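Local coordinates for protein putative fimbrial subunit (PDB 4HSS) that is the major pilin SpaD of Corynebacterium diphtheriae, a three-domain subunit that probably polymerises into the pilus shaft and carries Lys-Asn isopeptide bonding, at residues 27-32 and 147-152; 33-38 and 54-59; 67-72 and 87-92; 211-216 and 257-262; 339-344 and 355-360. All coordinates share one frame; numbering follows the deposited sequence.

Contact 1 (27-32 and 147-152)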
# COMPACT_ATOMS: atom_id res chain seq x y z
N LYS A 27 -20.46 -39.93 -19.40
CA LYS A 27 -19.40 -39.02 -18.98
C LYS A 27 -20.09 -37.80 -18.41
O LYS A 27 -21.18 -37.44 -18.87
CB LYS A 27 -18.45 -38.67 -20.14
CG LYS A 27 -17.62 -39.85 -20.64
CD LYS A 27 -16.21 -39.85 -20.09
CE LYS A 27 -15.54 -41.18 -20.24
NZ LYS A 27 -15.78 -42.06 -19.06
N GLY A 28 -19.51 -37.24 -17.35
CA GLY A 28 -20.05 -36.07 -16.69
C GLY A 28 -19.27 -34.81 -16.98
O GLY A 28 -18.40 -34.78 -17.86
N SER A 29 -19.61 -33.74 -16.25
CA SER A 29 -18.98 -32.43 -16.33
C SER A 29 -19.13 -31.66 -15.02
O SER A 29 -20.02 -31.94 -14.21
CB SER A 29 -19.58 -31.60 -17.48
OG SER A 29 -20.86 -31.06 -17.18
N LEU A 30 -18.26 -30.67 -14.84
CA LEU A 30 -18.23 -29.73 -13.75
C LEU A 30 -18.08 -28.32 -14.32
O LEU A 30 -17.19 -28.06 -15.11
CB LEU A 30 -17.10 -30.06 -12.77
CG LEU A 30 -16.88 -29.03 -11.66
CD1 LEU A 30 -18.09 -28.96 -10.75
CD2 LEU A 30 -15.59 -29.32 -10.88
N THR A 31 -18.97 -27.42 -13.90
CA THR A 31 -18.98 -26.04 -14.33
C THR A 31 -18.89 -25.16 -13.11
O THR A 31 -19.81 -25.12 -12.27
CB THR A 31 -20.24 -25.74 -15.16
OG1 THR A 31 -20.24 -26.61 -16.29
CG2 THR A 31 -20.31 -24.28 -15.61
N LEU A 32 -17.79 -24.40 -13.04
CA LEU A 32 -17.52 -23.48 -11.94
C LEU A 32 -17.88 -22.08 -12.36
O LEU A 32 -17.49 -21.65 -13.44
CB LEU A 32 -16.04 -23.58 -11.50
CG LEU A 32 -15.59 -24.96 -11.01
CD1 LEU A 32 -14.13 -25.02 -10.84
CD2 LEU A 32 -16.24 -25.32 -9.69
N ASN A 147 -27.56 -36.34 -11.44
CA ASN A 147 -27.06 -35.17 -12.18
C ASN A 147 -25.59 -35.38 -12.52
O ASN A 147 -24.73 -35.45 -11.63
CB ASN A 147 -27.27 -33.91 -11.37
CG ASN A 147 -26.57 -32.68 -11.88
OD1 ASN A 147 -26.47 -32.43 -13.08
ND2 ASN A 147 -26.11 -31.85 -10.96
N TYR A 148 -25.31 -35.47 -13.81
CA TYR A 148 -23.98 -35.71 -14.36
C TYR A 148 -23.27 -34.41 -14.70
O TYR A 148 -22.06 -34.43 -14.93
CB TYR A 148 -24.12 -36.60 -15.62
CG TYR A 148 -24.73 -37.97 -15.35
CD1 TYR A 148 -23.92 -39.10 -15.20
CD2 TYR A 148 -26.11 -38.15 -15.26
CE1 TYR A 148 -24.47 -40.36 -14.97
CE2 TYR A 148 -26.67 -39.41 -15.02
CZ TYR A 148 -25.85 -40.51 -14.88
OH TYR A 148 -26.38 -41.75 -14.66
N ASN A 149 -24.01 -33.29 -14.74
CA ASN A 149 -23.47 -31.97 -15.11
C ASN A 149 -23.59 -31.03 -13.91
O ASN A 149 -24.57 -30.29 -13.75
CB ASN A 149 -24.16 -31.44 -16.37
CG ASN A 149 -24.20 -32.49 -17.47
OD1 ASN A 149 -23.17 -32.95 -17.99
ND2 ASN A 149 -25.41 -32.97 -17.77
N VAL A 150 -22.60 -31.15 -13.02
CA VAL A 150 -22.50 -30.46 -11.75
C VAL A 150 -22.09 -29.02 -11.98
O VAL A 150 -21.22 -28.72 -12.80
CB VAL A 150 -21.53 -31.22 -10.78
CG1 VAL A 150 -21.35 -30.49 -9.45
CG2 VAL A 150 -22.04 -32.66 -10.54
N VAL A 151 -22.77 -28.12 -11.26
CA VAL A 151 -22.55 -26.69 -11.29
C VAL A 151 -22.21 -26.25 -9.85
O VAL A 151 -22.93 -26.61 -8.93
CB VAL A 151 -23.75 -25.91 -11.91
CG1 VAL A 151 -23.43 -24.43 -12.04
CG2 VAL A 151 -24.16 -26.47 -13.27
N ALA A 152 -21.09 -25.51 -9.67
CA ALA A 152 -20.64 -25.00 -8.37
C ALA A 152 -20.27 -23.53 -8.48
O ALA A 152 -19.85 -23.08 -9.55
CB ALA A 152 -19.45 -25.80 -7.85
O HOH W 1 -21.74 -28.74 -16.13
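Ser29 N donates a hydrogen bond to Tyr148 O at 2.9 Å, the first rung of a parallel ladder joining 28-32 to 149-152. Val150 then brackets Leu30: its N donates to Ser29 O, and its O receives Thr31 N at 2.8 Å, the donor lying in the carbonyl plane. Ala152 N closes the series on Thr31 O with an N-H...O angle of 165°. Between these rungs, CA-H...O contacts run from Leu30 to Val150 O and from Leu32 to Ala152 O. On the face of Leu30 and Leu32, methyls meet: Leu30 CD1 lies 3.8 Å from Val150 CG1, and Leu32 CD2 comes to 3.7 Å from Ala152 CB. The opposite face carries Ser29, Thr31 and Asn149, with Val151 among them. Placed between the backbone N and the carbonyl carbon (chi1 76°), Ser29 OG approaches Asn149 OD1 to 3.1 Å. A water lies 2.7 Å from Ser29 OG and 2.6 Å from Thr31 OG1, tying the two hydroxyls together. Asn149 is itself positioned by an Asx turn, its N meeting Asn147 OD1 from above the amide plane. Further out, Ile64, Phe62, Val134 and Phe132 cover the leucine face, while strand 104-110 flanks 28-32 on its other edge. First and last strands thus pair in parallel, as expected of a prealbumin-like, CnaB-type beta sandwich.

Contact 2 (33-38 and 54-59)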
# COMPACT_ATOMS: atom_id res chain seq x y z
N HIS A 33 -18.68 -21.39 -11.52
CA HIS A 33 -19.06 -20.00 -11.77
C HIS A 33 -18.44 -19.14 -10.68
O HIS A 33 -19.07 -18.85 -9.66
CB HIS A 33 -20.58 -19.81 -11.85
CG HIS A 33 -21.23 -20.42 -13.05
ND1 HIS A 33 -21.09 -19.87 -14.31
CD2 HIS A 33 -22.05 -21.49 -13.13
CE1 HIS A 33 -21.79 -20.64 -15.11
NE2 HIS A 33 -22.39 -21.63 -14.45
N LYS A 34 -17.17 -18.78 -10.90
CA LYS A 34 -16.34 -18.05 -9.98
C LYS A 34 -16.87 -16.66 -9.74
O LYS A 34 -17.14 -15.90 -10.67
CB LYS A 34 -14.87 -18.01 -10.45
CG LYS A 34 -13.88 -17.50 -9.38
CD LYS A 34 -14.00 -18.28 -8.09
CE LYS A 34 -12.85 -17.97 -7.17
NZ LYS A 34 -13.01 -16.69 -6.42
N LYS A 35 -17.02 -16.37 -8.46
CA LYS A 35 -17.53 -15.10 -8.03
C LYS A 35 -16.58 -14.46 -7.04
O LYS A 35 -15.94 -15.13 -6.22
CB LYS A 35 -18.93 -15.25 -7.41
CG LYS A 35 -20.04 -15.54 -8.40
CD LYS A 35 -20.54 -14.26 -9.07
CE LYS A 35 -21.61 -14.58 -10.08
NZ LYS A 35 -21.54 -13.66 -11.24
N LYS A 36 -16.51 -13.13 -7.15
CA LYS A 36 -15.79 -12.19 -6.33
C LYS A 36 -16.84 -11.65 -5.35
O LYS A 36 -17.86 -11.11 -5.78
CB LYS A 36 -15.24 -11.13 -7.29
CG LYS A 36 -14.21 -10.13 -6.80
CD LYS A 36 -13.55 -9.45 -8.02
CE LYS A 36 -14.43 -8.52 -8.84
NZ LYS A 36 -14.03 -8.44 -10.27
N GLY A 37 -16.66 -11.94 -4.06
CA GLY A 37 -17.60 -11.53 -3.02
C GLY A 37 -17.62 -12.36 -1.73
O GLY A 37 -16.59 -12.93 -1.33
N ALA A 38 -18.79 -12.40 -1.06
CA ALA A 38 -18.98 -13.09 0.22
C ALA A 38 -19.34 -14.56 0.02
O ALA A 38 -20.16 -14.89 -0.85
CB ALA A 38 -20.04 -12.39 1.04
N GLY A 54 -22.40 -11.60 -6.23
CA GLY A 54 -21.12 -10.93 -6.47
C GLY A 54 -20.83 -10.73 -7.94
O GLY A 54 -21.68 -11.01 -8.80
N GLU A 55 -19.63 -10.26 -8.24
CA GLU A 55 -19.19 -10.00 -9.60
C GLU A 55 -18.40 -11.19 -10.17
O GLU A 55 -17.58 -11.78 -9.45
CB GLU A 55 -18.36 -8.72 -9.66
CG GLU A 55 -19.12 -7.49 -10.14
CD GLU A 55 -18.40 -6.16 -10.02
OE1 GLU A 55 -17.17 -6.11 -10.29
OE2 GLU A 55 -19.07 -5.16 -9.67
N PRO A 56 -18.61 -11.52 -11.48
CA PRO A 56 -17.86 -12.62 -12.12
C PRO A 56 -16.36 -12.35 -12.09
O PRO A 56 -15.91 -11.23 -12.35
CB PRO A 56 -18.38 -12.62 -13.55
CG PRO A 56 -19.69 -11.94 -13.49
CD PRO A 56 -19.52 -10.89 -12.44
N LEU A 57 -15.60 -13.39 -11.75
CA LEU A 57 -14.15 -13.26 -11.63
C LEU A 57 -13.42 -14.16 -12.62
O LEU A 57 -13.42 -15.40 -12.49
CB LEU A 57 -13.73 -13.54 -10.18
CG LEU A 57 -12.26 -13.45 -9.83
CD1 LEU A 57 -11.68 -12.07 -10.16
CD2 LEU A 57 -12.03 -13.83 -8.39
N ASN A 58 -12.81 -13.52 -13.63
CA ASN A 58 -11.96 -14.18 -14.62
C ASN A 58 -10.52 -14.22 -14.12
O ASN A 58 -10.16 -13.42 -13.26
CB ASN A 58 -12.05 -13.47 -15.97
CG ASN A 58 -13.39 -13.63 -16.64
OD1 ASN A 58 -13.98 -14.73 -16.70
ND2 ASN A 58 -13.88 -12.54 -17.21
N GLY A 59 -9.71 -15.15 -14.63
CA GLY A 59 -8.30 -15.28 -14.28
C GLY A 59 -7.94 -16.26 -13.20
O GLY A 59 -6.76 -16.47 -12.94
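Lys34 runs alongside Leu57 in the same direction, its NZ ending 3.6 Å from Leu57 CD2. That nitrogen is joined covalently to Asn156 CG, an isopeptide bond, so the leucine methyl packs against a cross-link rather than a mobile ammonium group. The lysine chain reaches it by bending at chi2 (54°) and again at chi4, and NZ also makes a weak hydrogen bond to Lys35 O. Lys36 runs at about a right angle to Leu57, with its CD 3.9 Å from Leu57 CD1; Leu57 CB lies between Lys34 CG and Lys36 CB. The backbone frame is a short antiparallel pairing of 35-36 with 55-56, which puts a small strand on the edge of the strand that carries the cross-linked lysine in this prealbumin-like domain. Lys36 N donates to Glu55 O at 2.9 Å, and Glu55 N returns a bond to Lys36 O. Leu57 N reaches Lys34 O from above the carbonyl plane, 47° out of it. On the more exposed side, Lys36 NZ comes to 3.9 Å from Glu55 OE1, a long salt bridge that probably holds neither chain firmly. Lys35, bent at chi2, swings alongside Pro56 and brings NZ to 3.4 Å from the ring's CG, while its CD passes 3.5 Å from Gly54 O.

Contact 3 (67-72 and 87-92)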
# COMPACT_ATOMS: atom_id res chain seq x y z
N LEU A 67 -10.43 -39.02 -7.50
CA LEU A 67 -9.98 -39.72 -6.30
C LEU A 67 -10.13 -41.24 -6.49
O LEU A 67 -10.89 -41.65 -7.37
CB LEU A 67 -10.74 -39.21 -5.06
CG LEU A 67 -10.67 -37.71 -4.79
CD1 LEU A 67 -11.55 -37.34 -3.67
CD2 LEU A 67 -9.27 -37.23 -4.48
N ASN A 68 -9.34 -42.08 -5.76
CA ASN A 68 -9.32 -43.57 -5.95
C ASN A 68 -10.71 -44.32 -5.83
O ASN A 68 -10.84 -45.44 -6.34
CB ASN A 68 -8.31 -44.25 -5.00
CG ASN A 68 -8.55 -44.03 -3.52
OD1 ASN A 68 -9.66 -43.72 -3.07
ND2 ASN A 68 -7.52 -44.21 -2.71
N PHE A 69 -11.72 -43.68 -5.21
CA PHE A 69 -13.07 -44.17 -4.87
C PHE A 69 -13.88 -44.68 -6.06
O PHE A 69 -13.93 -44.02 -7.09
CB PHE A 69 -13.84 -43.07 -4.11
CG PHE A 69 -13.18 -42.72 -2.80
CD1 PHE A 69 -13.45 -43.45 -1.64
CD2 PHE A 69 -12.23 -41.71 -2.73
CE1 PHE A 69 -12.83 -43.14 -0.44
CE2 PHE A 69 -11.59 -41.42 -1.52
CZ PHE A 69 -11.89 -42.14 -0.38
N ASP A 70 -14.47 -45.88 -5.91
CA ASP A 70 -15.24 -46.55 -6.95
C ASP A 70 -16.73 -46.39 -6.69
O ASP A 70 -17.26 -46.90 -5.71
CB ASP A 70 -14.85 -48.05 -7.10
CG ASP A 70 -15.49 -48.81 -8.27
OD1 ASP A 70 -15.44 -50.06 -8.25
OD2 ASP A 70 -16.02 -48.16 -9.21
N LEU A 71 -17.40 -45.67 -7.59
CA LEU A 71 -18.82 -45.40 -7.50
C LEU A 71 -19.64 -46.64 -7.86
O LEU A 71 -20.68 -46.88 -7.26
CB LEU A 71 -19.16 -44.22 -8.42
CG LEU A 71 -19.21 -42.88 -7.74
CD1 LEU A 71 -17.84 -42.46 -7.23
CD2 LEU A 71 -19.77 -41.82 -8.66
N GLN A 72 -19.12 -47.45 -8.77
CA GLN A 72 -19.79 -48.64 -9.25
C GLN A 72 -19.81 -49.81 -8.26
O GLN A 72 -20.80 -50.55 -8.25
CB GLN A 72 -19.13 -49.09 -10.56
CG GLN A 72 -20.09 -49.79 -11.51
CD GLN A 72 -19.55 -49.95 -12.91
OE1 GLN A 72 -18.43 -49.52 -13.24
NE2 GLN A 72 -20.33 -50.58 -13.77
N LYS A 87 -7.60 -36.27 1.50
CA LYS A 87 -6.14 -36.37 1.65
C LYS A 87 -5.69 -37.82 1.73
O LYS A 87 -6.22 -38.60 2.54
CB LYS A 87 -5.66 -35.57 2.87
CG LYS A 87 -5.77 -34.07 2.65
CD LYS A 87 -5.47 -33.25 3.89
CE LYS A 87 -5.65 -31.77 3.64
NZ LYS A 87 -5.39 -30.96 4.85
N GLY A 88 -4.78 -38.18 0.83
CA GLY A 88 -4.25 -39.53 0.72
C GLY A 88 -4.98 -40.42 -0.27
O GLY A 88 -4.64 -41.60 -0.40
N HIS A 89 -5.97 -39.86 -1.00
CA HIS A 89 -6.74 -40.63 -1.97
C HIS A 89 -6.72 -40.02 -3.38
O HIS A 89 -7.62 -40.28 -4.18
CB HIS A 89 -8.19 -40.82 -1.47
CG HIS A 89 -8.29 -41.30 -0.05
ND1 HIS A 89 -7.81 -42.54 0.34
CD2 HIS A 89 -8.82 -40.68 1.02
CE1 HIS A 89 -8.03 -42.62 1.64
NE2 HIS A 89 -8.66 -41.53 2.09
N GLU A 90 -5.64 -39.30 -3.70
CA GLU A 90 -5.42 -38.61 -4.97
C GLU A 90 -4.89 -39.55 -6.05
O GLU A 90 -4.17 -40.50 -5.74
CB GLU A 90 -4.45 -37.42 -4.79
CG GLU A 90 -4.87 -36.37 -3.76
CD GLU A 90 -4.40 -36.54 -2.32
OE1 GLU A 90 -3.83 -37.61 -2.00
OE2 GLU A 90 -4.59 -35.60 -1.52
N THR A 91 -5.26 -39.30 -7.31
CA THR A 91 -4.82 -40.04 -8.49
C THR A 91 -4.10 -39.11 -9.48
O THR A 91 -4.12 -37.88 -9.32
CB THR A 91 -5.98 -40.79 -9.19
OG1 THR A 91 -6.81 -39.87 -9.89
CG2 THR A 91 -6.79 -41.65 -8.24
N SER A 92 -3.46 -39.70 -10.51
CA SER A 92 -2.70 -39.02 -11.56
C SER A 92 -3.63 -38.28 -12.55
O SER A 92 -3.15 -37.42 -13.31
CB SER A 92 -1.84 -40.03 -12.31
OG SER A 92 -2.63 -40.91 -13.10
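Leu67 and Glu90 face each other as a non-hydrogen-bonded antiparallel pair at the rim of the N-terminal prealbumin-like domain, where strand 61-67 runs out into a long loop and the chain returns through 90-91. Their side chains diverge, and the neighbouring residues carry most of the contact. Among backbone bonds, Asn68 N donates to His89 O at 2.9 Å with an N-H...O angle of 156°. The same carbonyl is approached by Leu67 CA, a CA-H...O contact, and by Leu67 CD2 at 3.5 Å, so the oxygen accepts the amide bond while Leu67 lies alongside it. The aromatic contact is T-shaped: the edge of Phe69 turns toward the face of His89, with the planes at 71° and the centroids 5.0 Å apart. Phe69 CZ sits above that face, offset toward the rim, while CE2 presses on His89 CB at 3.5 Å. Beyond the pair, Phe79 meets the phenyl ring and Pro80 also touches Phe69. The methyl of Thr91 packs on the backbone, CG2 lying 3.6 Å from Asn68 N; its OG1 turns instead to Lys66 O. The side-chain polar contact is slight. With CG between the backbone N and the carbonyl carbon (chi1 59°), Asn68 sets its amide beside both rings: OD1 lies over one face of Phe69, and ND2 comes near the plane of the imidazole at its edge, making a weak hydrogen bond to His89 ND1 at 3.5 Å.

Contact 4 (211-216 and 257-262)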
# COMPACT_ATOMS: atom_id res chain seq x y z
N VAL A 211 2.70 6.11 16.28
CA VAL A 211 1.56 5.63 15.53
C VAL A 211 0.43 6.55 15.97
O VAL A 211 0.21 6.71 17.18
CB VAL A 211 1.29 4.12 15.77
CG1 VAL A 211 -0.15 3.75 15.43
CG2 VAL A 211 2.27 3.27 14.97
N THR A 212 -0.21 7.25 15.03
CA THR A 212 -1.22 8.20 15.48
C THR A 212 -2.61 7.59 15.51
O THR A 212 -3.39 7.94 16.40
CB THR A 212 -1.19 9.50 14.68
OG1 THR A 212 -1.70 9.31 13.37
CG2 THR A 212 0.19 10.13 14.63
N GLU A 213 -2.93 6.67 14.59
CA GLU A 213 -4.27 6.06 14.53
C GLU A 213 -4.25 4.67 13.87
O GLU A 213 -3.63 4.49 12.82
CB GLU A 213 -5.22 7.00 13.75
CG GLU A 213 -6.65 6.52 13.58
CD GLU A 213 -7.30 6.99 12.29
OE1 GLU A 213 -6.79 6.63 11.20
OE2 GLU A 213 -8.31 7.72 12.36
N VAL A 214 -4.96 3.71 14.48
CA VAL A 214 -5.21 2.37 13.97
C VAL A 214 -6.74 2.16 13.94
O VAL A 214 -7.39 2.15 14.99
CB VAL A 214 -4.49 1.23 14.71
CG1 VAL A 214 -4.78 -0.11 14.04
CG2 VAL A 214 -2.98 1.49 14.76
N LYS A 215 -7.30 2.04 12.74
CA LYS A 215 -8.74 1.89 12.55
C LYS A 215 -9.12 0.52 11.92
O LYS A 215 -8.47 0.06 10.98
CB LYS A 215 -9.25 3.03 11.66
CG LYS A 215 -10.09 4.06 12.38
CD LYS A 215 -10.45 5.25 11.47
CE LYS A 215 -11.64 5.03 10.55
NZ LYS A 215 -11.73 6.08 9.50
N ALA A 216 -10.17 -0.12 12.45
CA ALA A 216 -10.80 -1.33 11.89
C ALA A 216 -12.20 -0.93 11.48
O ALA A 216 -13.05 -0.73 12.34
CB ALA A 216 -10.83 -2.45 12.91
N SER A 257 -6.93 0.49 8.69
CA SER A 257 -6.18 1.74 8.49
C SER A 257 -5.11 1.94 9.54
O SER A 257 -5.33 1.66 10.73
CB SER A 257 -7.13 2.94 8.50
OG SER A 257 -6.42 4.16 8.33
N LEU A 258 -3.96 2.45 9.11
CA LEU A 258 -2.85 2.80 9.99
C LEU A 258 -2.29 4.13 9.53
O LEU A 258 -1.88 4.25 8.37
CB LEU A 258 -1.75 1.72 10.01
CG LEU A 258 -0.38 2.16 10.56
CD1 LEU A 258 -0.39 2.26 12.07
CD2 LEU A 258 0.71 1.21 10.16
N THR A 259 -2.28 5.12 10.44
CA THR A 259 -1.65 6.42 10.23
C THR A 259 -0.53 6.54 11.25
O THR A 259 -0.76 6.34 12.43
CB THR A 259 -2.66 7.57 10.26
OG1 THR A 259 -3.60 7.38 9.19
CG2 THR A 259 -1.99 8.93 10.09
N PHE A 260 0.70 6.76 10.77
CA PHE A 260 1.84 6.94 11.64
C PHE A 260 2.66 8.19 11.22
O PHE A 260 2.60 8.62 10.07
CB PHE A 260 2.71 5.68 11.71
CG PHE A 260 3.46 5.31 10.46
CD1 PHE A 260 4.76 5.76 10.26
CD2 PHE A 260 2.90 4.45 9.52
CE1 PHE A 260 5.47 5.39 9.11
CE2 PHE A 260 3.61 4.08 8.38
CZ PHE A 260 4.90 4.55 8.19
N GLU A 261 3.40 8.75 12.16
CA GLU A 261 4.17 9.96 12.00
C GLU A 261 5.69 9.70 11.87
O GLU A 261 6.25 8.80 12.53
CB GLU A 261 3.87 10.84 13.21
CG GLU A 261 4.33 12.27 13.11
CD GLU A 261 3.71 13.13 14.18
OE1 GLU A 261 2.57 13.62 13.96
OE2 GLU A 261 4.35 13.30 15.25
N VAL A 262 6.33 10.53 11.04
CA VAL A 262 7.77 10.50 10.74
C VAL A 262 8.32 11.92 10.60
O VAL A 262 7.56 12.86 10.39
CB VAL A 262 8.10 9.67 9.46
CG1 VAL A 262 7.90 8.17 9.66
CG2 VAL A 262 7.32 10.19 8.24
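Thr259 of 257-262 is paired with two residues of 211-216, Thr212 and Glu213: a classic beta bulge that shifts the register of these antiparallel strands by one residue in the Sgo0707 N2 domain, the middle domain of the pilin. Thr259 O satisfies both bulge amides: Thr212 N donates at 2.8 Å and Glu213 N at 3.1 Å, and the two arrive from the same face of the carbonyl plane. The second bond is the straighter, with an N-H...O angle of 165° against 141° for the first. Thr212 OG1 adds only a weak bond to the same oxygen. Past the bulge the ladder is regular. Glu213 O takes Thr259 N in its carbonyl plane, nearly straight, and Lys215 trades bonds with Ser257, its N going to Ser257 O and its O receiving Ser257 N. CA-H...O contacts from Val214 to Ser257 O and from Leu258 to Glu213 O fill the intervals. The side-chain hydroxyl of Thr259 is bonded to Thr179 OG1 on the next strand, 175-183; Glu213 OE1 stays 3.8 Å from Thr259 OG1, too far for a hydrogen bond. On the face of the valines, Leu258 is the common partner. With CG anti to N (chi1 163°), it brings CD1 to 3.8 Å from Val214 CG2, and Tyr226 and Val240 extend this apolar layer. Across the bulge, the same Leu258 CD1 meets Val211 CG1 at 3.7 Å.

Contact 5 (339-344 and 355-360)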
# COMPACT_ATOMS: atom_id res chain seq x y z
N LEU A 339 10.09 31.17 9.08
CA LEU A 339 9.96 29.72 9.26
C LEU A 339 11.08 29.17 10.10
O LEU A 339 12.20 29.64 10.02
CB LEU A 339 9.94 28.99 7.90
CG LEU A 339 8.93 29.45 6.86
CD1 LEU A 339 9.28 28.89 5.51
CD2 LEU A 339 7.49 29.10 7.26
N THR A 340 10.76 28.12 10.89
CA THR A 340 11.73 27.40 11.72
C THR A 340 12.00 26.06 11.04
O THR A 340 11.09 25.23 10.91
CB THR A 340 11.29 27.26 13.18
OG1 THR A 340 11.10 28.56 13.75
CG2 THR A 340 12.31 26.51 14.02
N VAL A 341 13.25 25.90 10.56
CA VAL A 341 13.73 24.69 9.89
C VAL A 341 14.79 24.09 10.79
O VAL A 341 15.82 24.73 11.01
CB VAL A 341 14.24 24.93 8.44
CG1 VAL A 341 14.70 23.62 7.79
CG2 VAL A 341 13.17 25.63 7.59
N ASP A 342 14.52 22.89 11.35
CA ASP A 342 15.45 22.15 12.21
C ASP A 342 16.00 23.05 13.37
O ASP A 342 17.21 23.18 13.53
CB ASP A 342 16.59 21.55 11.33
CG ASP A 342 17.63 20.68 12.01
OD1 ASP A 342 17.36 20.20 13.14
OD2 ASP A 342 18.72 20.48 11.42
N GLY A 343 15.08 23.66 14.12
CA GLY A 343 15.34 24.52 15.28
C GLY A 343 16.10 25.82 15.04
O GLY A 343 16.69 26.37 15.99
N VAL A 344 16.09 26.33 13.79
CA VAL A 344 16.76 27.57 13.43
C VAL A 344 15.75 28.42 12.66
O VAL A 344 15.03 27.89 11.80
CB VAL A 344 18.07 27.28 12.59
CG1 VAL A 344 18.74 28.57 12.12
CG2 VAL A 344 19.08 26.42 13.35
N PHE A 355 25.84 29.89 3.70
CA PHE A 355 25.13 29.04 4.62
C PHE A 355 24.27 28.14 3.77
O PHE A 355 23.99 28.46 2.60
CB PHE A 355 24.35 29.81 5.69
CG PHE A 355 23.14 30.56 5.19
CD1 PHE A 355 21.92 29.91 5.02
CD2 PHE A 355 23.22 31.91 4.91
CE1 PHE A 355 20.80 30.60 4.57
CE2 PHE A 355 22.09 32.62 4.49
CZ PHE A 355 20.89 31.96 4.33
N THR A 356 23.85 27.02 4.35
CA THR A 356 23.01 26.04 3.67
C THR A 356 21.91 25.63 4.61
O THR A 356 22.21 25.20 5.73
CB THR A 356 23.90 24.85 3.19
OG1 THR A 356 24.81 25.33 2.20
CG2 THR A 356 23.10 23.70 2.61
N ILE A 357 20.66 25.74 4.16
CA ILE A 357 19.52 25.24 4.93
C ILE A 357 19.29 23.79 4.47
O ILE A 357 18.94 23.58 3.31
CB ILE A 357 18.22 26.09 4.80
CG1 ILE A 357 18.42 27.56 5.21
CG2 ILE A 357 17.07 25.46 5.58
CD1 ILE A 357 17.28 28.51 4.74
N ASP A 358 19.52 22.81 5.37
CA ASP A 358 19.24 21.38 5.12
C ASP A 358 17.99 21.03 5.95
O ASP A 358 18.11 20.84 7.14
CB ASP A 358 20.46 20.49 5.51
CG ASP A 358 20.44 19.04 5.05
OD1 ASP A 358 19.34 18.46 4.96
OD2 ASP A 358 21.53 18.46 4.84
N GLY A 359 16.79 21.08 5.38
CA GLY A 359 16.43 21.33 3.99
C GLY A 359 14.97 21.69 3.87
O GLY A 359 14.26 21.80 4.88
N LEU A 360 14.50 21.90 2.64
CA LEU A 360 13.12 22.37 2.41
C LEU A 360 12.32 21.47 1.50
O LEU A 360 12.89 20.83 0.61
CB LEU A 360 13.12 23.79 1.79
CG LEU A 360 13.94 24.88 2.47
CD1 LEU A 360 13.99 26.13 1.61
CD2 LEU A 360 13.42 25.16 3.87
O HOH W 2 19.15 18.68 8.85
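Val341 packs its two methyls against different residues of strand 354-361, and this is the tight part of the contact. CG1 lies 3.7 Å from Ile357 CG2 and also rests 3.5 Å from Gly359 O, while CG2 meets Leu360 CD2 at 3.8 Å. Both aliphatic chains run at about a right angle to the valine. With CG1 opposite the backbone N (chi1 -179°), CG1 is directed to Ile357 and Gly359 O and CG2 to Leu360. Trp347 touches both Val341 and Ile357, and Leu325 of strand 322-328 backs Ile357 and Leu360, so the cluster belongs to the interior of the C-terminal prealbumin-like domain. The loose side begins one residue later. Val341 to Val344 form a type I' turn, closed by Val341 N to Val344 O at 2.9 Å and by the longer return bond from Val344 N to Val341 O; Asp342 and Gly343 sit at its exposed corner. Here Asp342 OD2 stays 4.3 Å from Asp358 O. A water stands between them, 2.9 Å from Asp358 O and 3.2 Å from Asp342 OD2, though other acceptors compete for its protons and neither bond is assured. Asp358 turns its OD1 to Val267 N, and the peptide that follows it, into Gly359, is cis. With no direct hydrogen bond between the segments, the turn is held to the strand by apolar contact, and any polar link between Asp342 and the strand would run through the water.

Overall arrangement
The five contacts are strung along an elongated chain. Contacts 1 and 2 share strand 28-36 and touch, Ala152 O taking a probable hydrogen bond from His33 N at 2.9 Å, so the parallel ladder leads directly to the cross-linked lysine. Contact 3 belongs to the same domain, its centre 18 Å from that of contact 1, without touching it. Strand 149-166 carries the sheet onward into the middle domain, where contact 4 is centred 32 Å from contact 2. Contact 5, in the last domain, lies 28 Å beyond contact 4 and 71 Å from contact 1, centre to centre. It comes nearest the calcium: the Leu360 side chain is about 13 Å from the ion.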